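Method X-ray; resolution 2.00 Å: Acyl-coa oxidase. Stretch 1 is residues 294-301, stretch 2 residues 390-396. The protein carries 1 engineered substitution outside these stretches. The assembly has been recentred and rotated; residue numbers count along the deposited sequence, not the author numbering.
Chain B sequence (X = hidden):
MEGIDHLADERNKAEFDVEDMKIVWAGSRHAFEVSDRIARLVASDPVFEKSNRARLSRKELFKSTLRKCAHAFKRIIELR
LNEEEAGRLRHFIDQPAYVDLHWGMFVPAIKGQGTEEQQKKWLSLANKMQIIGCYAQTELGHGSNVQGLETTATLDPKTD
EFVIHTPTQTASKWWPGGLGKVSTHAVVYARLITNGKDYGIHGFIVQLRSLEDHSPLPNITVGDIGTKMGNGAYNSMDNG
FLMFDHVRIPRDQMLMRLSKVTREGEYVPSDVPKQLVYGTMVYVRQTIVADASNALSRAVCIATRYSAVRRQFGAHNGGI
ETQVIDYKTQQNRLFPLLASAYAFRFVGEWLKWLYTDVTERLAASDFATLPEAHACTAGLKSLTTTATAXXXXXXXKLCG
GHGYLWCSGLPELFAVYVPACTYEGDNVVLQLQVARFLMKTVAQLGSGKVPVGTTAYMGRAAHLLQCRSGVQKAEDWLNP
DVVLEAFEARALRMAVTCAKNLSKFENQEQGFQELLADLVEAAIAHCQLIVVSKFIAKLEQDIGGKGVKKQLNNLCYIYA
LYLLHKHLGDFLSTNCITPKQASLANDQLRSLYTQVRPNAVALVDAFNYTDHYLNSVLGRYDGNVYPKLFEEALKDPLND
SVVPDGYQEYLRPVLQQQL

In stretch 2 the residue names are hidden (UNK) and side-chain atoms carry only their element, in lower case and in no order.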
ATOM      1  N   ASN B 294      -3.733 -13.805  10.654  1.00 14.04           N
ATOM      2  CA  ASN B 294      -4.612 -12.987  11.488  1.00 18.18           C
ATOM      3  C   ASN B 294      -4.961 -11.684  10.771  1.00 16.89           C
ATOM      4  O   ASN B 294      -6.130 -11.393  10.540  1.00 14.97           O
ATOM      5  CB  ASN B 294      -3.948 -12.642  12.836  1.00 19.30           C
ATOM      6  CG  ASN B 294      -3.993 -13.785  13.834  1.00 25.05           C
ATOM      7  OD1 ASN B 294      -5.042 -14.406  14.045  1.00 31.85           O
ATOM      8  ND2 ASN B 294      -2.865 -14.052  14.476  1.00 29.72           N
ATOM      9  N   ALA B 295      -3.938 -10.905  10.415  1.00 15.18           N
ATOM     10  CA  ALA B 295      -4.149  -9.625   9.750  1.00 13.43           C
ATOM     11  C   ALA B 295      -4.838  -9.762   8.396  1.00 12.70           C
ATOM     12  O   ALA B 295      -5.763  -8.999   8.085  1.00 13.77           O
ATOM     13  CB  ALA B 295      -2.806  -8.863   9.594  1.00  9.77           C
ATOM     14  N   LEU B 296      -4.419 -10.739   7.591  1.00 11.78           N
ATOM     15  CA  LEU B 296      -5.014 -10.888   6.268  1.00 10.66           C
ATOM     16  C   LEU B 296      -6.486 -11.232   6.350  1.00 11.89           C
ATOM     17  O   LEU B 296      -7.301 -10.634   5.643  1.00 11.33           O
ATOM     18  CB  LEU B 296      -4.260 -11.939   5.441  1.00 12.25           C
ATOM     19  CG  LEU B 296      -4.708 -12.120   3.987  1.00 10.76           C
ATOM     20  CD1 LEU B 296      -4.702 -10.775   3.269  1.00 12.83           C
ATOM     21  CD2 LEU B 296      -3.789 -13.112   3.272  1.00 14.07           C
ATOM     22  N   SER B 297      -6.829 -12.187   7.210  1.00 11.58           N
ATOM     23  CA  SER B 297      -8.222 -12.596   7.394  1.00 10.89           C
ATOM     24  C   SER B 297      -9.083 -11.418   7.850  1.00 11.81           C
ATOM     25  O   SER B 297     -10.257 -11.341   7.488  1.00 10.00           O
ATOM     26  CB  SER B 297      -8.327 -13.717   8.434  1.00 13.72           C
ATOM     27  OG  SER B 297      -7.880 -13.299   9.721  1.00 13.57           O
ATOM     28  N   ARG B 298      -8.526 -10.495   8.638  1.00 11.22           N
ATOM     29  CA  ARG B 298      -9.337  -9.366   9.101  1.00 12.52           C
ATOM     30  C   ARG B 298      -9.709  -8.515   7.895  1.00 13.37           C
ATOM     31  O   ARG B 298     -10.883  -8.165   7.714  1.00 13.20           O
ATOM     32  CB  ARG B 298      -8.581  -8.499  10.112  1.00 12.11           C
ATOM     33  CG  ARG B 298      -8.346  -9.153  11.476  1.00 15.01           C
ATOM     34  CD  ARG B 298      -7.393  -8.315  12.352  1.00 14.70           C
ATOM     35  NE  ARG B 298      -7.993  -7.051  12.760  1.00 14.99           N
ATOM     36  CZ  ARG B 298      -7.472  -6.222  13.661  1.00 17.68           C
ATOM     37  NH1 ARG B 298      -6.312  -6.498  14.246  1.00 12.81           N
ATOM     38  NH2 ARG B 298      -8.137  -5.124  14.019  1.00 18.80           N
ATOM     39  N   ALA B 299      -8.709  -8.185   7.070  1.00  9.48           N
ATOM     40  CA  ALA B 299      -8.932  -7.363   5.893  1.00 10.45           C
ATOM     41  C   ALA B 299      -9.900  -8.030   4.923  1.00 10.51           C
ATOM     42  O   ALA B 299     -10.825  -7.389   4.432  1.00 10.89           O
ATOM     43  CB  ALA B 299      -7.581  -7.055   5.192  1.00  8.92           C
ATOM     44  N   VAL B 300      -9.692  -9.315   4.652  1.00 11.14           N
ATOM     45  CA  VAL B 300     -10.560 -10.080   3.739  1.00 10.41           C
ATOM     46  C   VAL B 300     -12.010 -10.154   4.269  1.00 11.82           C
ATOM     47  O   VAL B 300     -12.967 -10.098   3.489  1.00 13.15           O
ATOM     48  CB  VAL B 300     -10.010 -11.521   3.536  1.00 12.36           C
ATOM     49  CG1 VAL B 300     -11.054 -12.419   2.843  1.00 13.63           C
ATOM     50  CG2 VAL B 300      -8.705 -11.450   2.715  1.00 10.93           C
ATOM     51  N   CYS B 301     -12.170 -10.286   5.584  1.00 10.86           N
ATOM     52  CA  CYS B 301     -13.502 -10.351   6.180  1.00  9.38           C
ATOM     53  C   CYS B 301     -14.227  -9.036   5.875  1.00 10.91           C
ATOM     54  O   CYS B 301     -15.387  -9.034   5.469  1.00  9.87           O
ATOM     55  CB  CYS B 301     -13.374 -10.542   7.691  1.00 11.73           C
ATOM     56  SG  CYS B 301     -14.931 -10.587   8.631  1.00 16.78           S
ATOM     57  N   UNK B 390       0.410  -6.347   1.087  1.00 11.06           N
ATOM     58  CA  UNK B 390      -0.197  -5.942  -0.174  1.00 12.52           C
ATOM     59  C   UNK B 390      -1.690  -6.309  -0.166  1.00 12.02           C
ATOM     60  O   UNK B 390      -2.521  -5.534  -0.633  1.00 10.20           O
ATOM     61  o   UNK B 390       2.324  -5.076  -1.096  1.00 22.62           O
ATOM     62  c   UNK B 390       0.487  -6.629  -1.359  1.00 16.94           C
ATOM     63  o   UNK B 390       2.660  -6.941  -2.220  1.00 25.04           O
ATOM     64  c   UNK B 390       1.928  -6.179  -1.561  1.00 25.22           C
ATOM     65  N   UNK B 391      -2.024  -7.485   0.373  1.00  9.44           N
ATOM     66  CA  UNK B 391      -3.409  -7.931   0.416  1.00 12.08           C
ATOM     67  C   UNK B 391      -4.333  -7.022   1.210  1.00 10.93           C
ATOM     68  O   UNK B 391      -5.510  -6.833   0.850  1.00 11.84           O
ATOM     69  N   UNK B 392      -3.818  -6.459   2.301  1.00 10.54           N
ATOM     70  CA  UNK B 392      -4.602  -5.572   3.148  1.00 11.69           C
ATOM     71  C   UNK B 392      -4.916  -4.286   2.401  1.00 14.01           C
ATOM     72  O   UNK B 392      -6.048  -3.809   2.464  1.00 13.65           O
ATOM     73  c   UNK B 392      -3.853  -5.204   4.448  1.00 14.87           C
ATOM     74  c   UNK B 392      -4.618  -4.079   5.203  1.00 10.26           C
ATOM     75  c   UNK B 392      -3.693  -6.447   5.320  1.00  9.46           C
ATOM     76  c   UNK B 392      -2.776  -6.225   6.502  1.00 14.83           C
ATOM     77  N   UNK B 393      -3.926  -3.716   1.709  1.00 11.96           N
ATOM     78  CA  UNK B 393      -4.155  -2.491   0.959  1.00 14.37           C
ATOM     79  C   UNK B 393      -5.100  -2.758  -0.210  1.00 15.66           C
ATOM     80  O   UNK B 393      -5.911  -1.901  -0.577  1.00 15.08           O
ATOM     81  o   UNK B 393      -4.351   1.107  -1.152  1.00 25.91           O
ATOM     82  c   UNK B 393      -2.998  -0.814  -0.639  1.00 19.65           C
ATOM     83  c   UNK B 393      -3.925   0.345  -0.250  1.00 25.46           C
ATOM     84  c   UNK B 393      -2.823  -1.885   0.461  1.00 15.04           C
ATOM     85  o   UNK B 393      -4.219   0.518   0.952  1.00 23.58           O
ATOM     86  N   UNK B 394      -5.002  -3.944  -0.798  1.00 15.53           N
ATOM     87  CA  UNK B 394      -5.872  -4.297  -1.917  1.00 15.14           C
ATOM     88  C   UNK B 394      -7.316  -4.435  -1.423  1.00 13.03           C
ATOM     89  O   UNK B 394      -8.271  -4.120  -2.150  1.00 12.96           O
ATOM     90  c   UNK B 394      -6.283  -6.101  -3.694  1.00 21.04           C
ATOM     91  c   UNK B 394      -6.270  -5.202  -4.946  1.00 23.41           C
ATOM     92  c   UNK B 394      -5.411  -5.604  -2.545  1.00 12.16           C
ATOM     93  o   UNK B 394      -7.030  -5.521  -5.877  1.00 28.49           O
ATOM     94  o   UNK B 394      -5.523  -4.203  -5.014  1.00 23.03           O
ATOM     95  N   UNK B 395      -7.491  -4.888  -0.186  1.00 13.89           N
ATOM     96  CA  UNK B 395      -8.841  -5.020   0.346  1.00 12.28           C
ATOM     97  C   UNK B 395      -9.417  -3.633   0.529  1.00 11.46           C
ATOM     98  O   UNK B 395     -10.628  -3.444   0.410  1.00 10.00           O
ATOM     99  c   UNK B 395      -8.837  -5.775   1.676  1.00  9.60           C
ATOM    100  s   UNK B 395      -8.615  -7.562   1.518  1.00 15.89           S
ATOM    101  N   UNK B 396      -8.556  -2.656   0.815  1.00 11.91           N
ATOM    102  CA  UNK B 396      -9.050  -1.303   0.993  1.00 14.48           C
ATOM    103  C   UNK B 396      -9.567  -0.784  -0.354  1.00 14.94           C
ATOM    104  O   UNK B 396     -10.654  -0.205  -0.422  1.00 15.29           O
ATOM    105  c   UNK B 396      -8.462   0.981   2.008  1.00 17.66           C
ATOM    106  c   UNK B 396      -7.027   2.857   0.032  1.00 17.06           C
ATOM    107  c   UNK B 396      -7.953  -0.393   1.560  1.00 16.63           C
ATOM    108  c   UNK B 396      -7.305   1.913   2.291  1.00 19.66           C
ATOM    109  n   UNK B 396      -8.229   3.425   0.088  1.00 16.51           N
ATOM    110  n   UNK B 396      -6.307   2.957  -1.070  1.00 12.53           N
ATOM    111  n   UNK B 396      -6.559   2.155   1.060  1.00 15.92           N
TER

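Position 390 carries two side-chain carbons, and the second holds two oxygens. The CA-to-CB bond points away from stretch 1, and nothing there is touched. A carboxylate one carbon beyond CB identifies Asp 390. It is exposed, which is common for a charged side chain.

Position 391 has no side-chain atoms. Its CA lies 4.2 Å from CD1 of Leu 296. An ideal CB here would point toward stretch 1 and sit 2.9 Å from that same CD1, a clash. The residue is Gly 391, and the bare backbone leaves room for the leucine.

Position 392 has four side-chain carbons. The chain forks at the first, and one arm is two carbons long. The CA-to-CB bond points sideways, but the end of the side chain comes nearer to stretch 1. The longer arm reaches Ala 295 and Ala 299. This is Ile 392, with chi1 m and chi2 t. Its CD1 lies 4.1 Å from CB of Ala 295, and its CG1 lies 3.9 Å from CB of Ala 299.

Position 393 has three carbons in a row, the third carrying two oxygens. Its CA-to-CB bond points away, and it makes no contact with stretch 1. It is Glu 393.

Position 394 has the same composition, three carbons and a terminal pair of oxygens. It is out of reach of stretch 1. It is Glu 394, and its OE1 is hydrogen-bonded elsewhere in the structure.

Position 395 has one carbon and then one sulfur. The CA-to-CB bond points toward stretch 1, and the sulfur rests against Ala 299 and Val 300. The residue is Cys 395, chi1 m. Its SG lies 3.7 Å from O of Ala 299, 3.9 Å from CB of Ala 299 and 4.1 Å from CG2 of Val 300.

Position 396 has three carbons, a nitrogen, then a carbon bearing two more nitrogens. Its end leads away from stretch 1, which it does not touch. The guanidinium marks Arg 396. NH2 donates to OE1 of Glu 393 at 2.7 Å, and NE donates to OE2 of Glu 393 at 2.9 Å, so the buried charges are paired within the helix by a salt bridge.

The two helices run nearly parallel, at 11°, with axes 8.8 Å apart at closest approach. CA of Ala 299 lies 5.4 Å from CA of Ile 392, the nearest CA pair. No hydrogen bond crosses the contact. Packing holds it, with Ile 392 and Cys 395 both against Ala 299 and Leu 296 over Gly 391. About 250 Å² is buried in total.

Stretch 2, residues 390-396: DGIEECR
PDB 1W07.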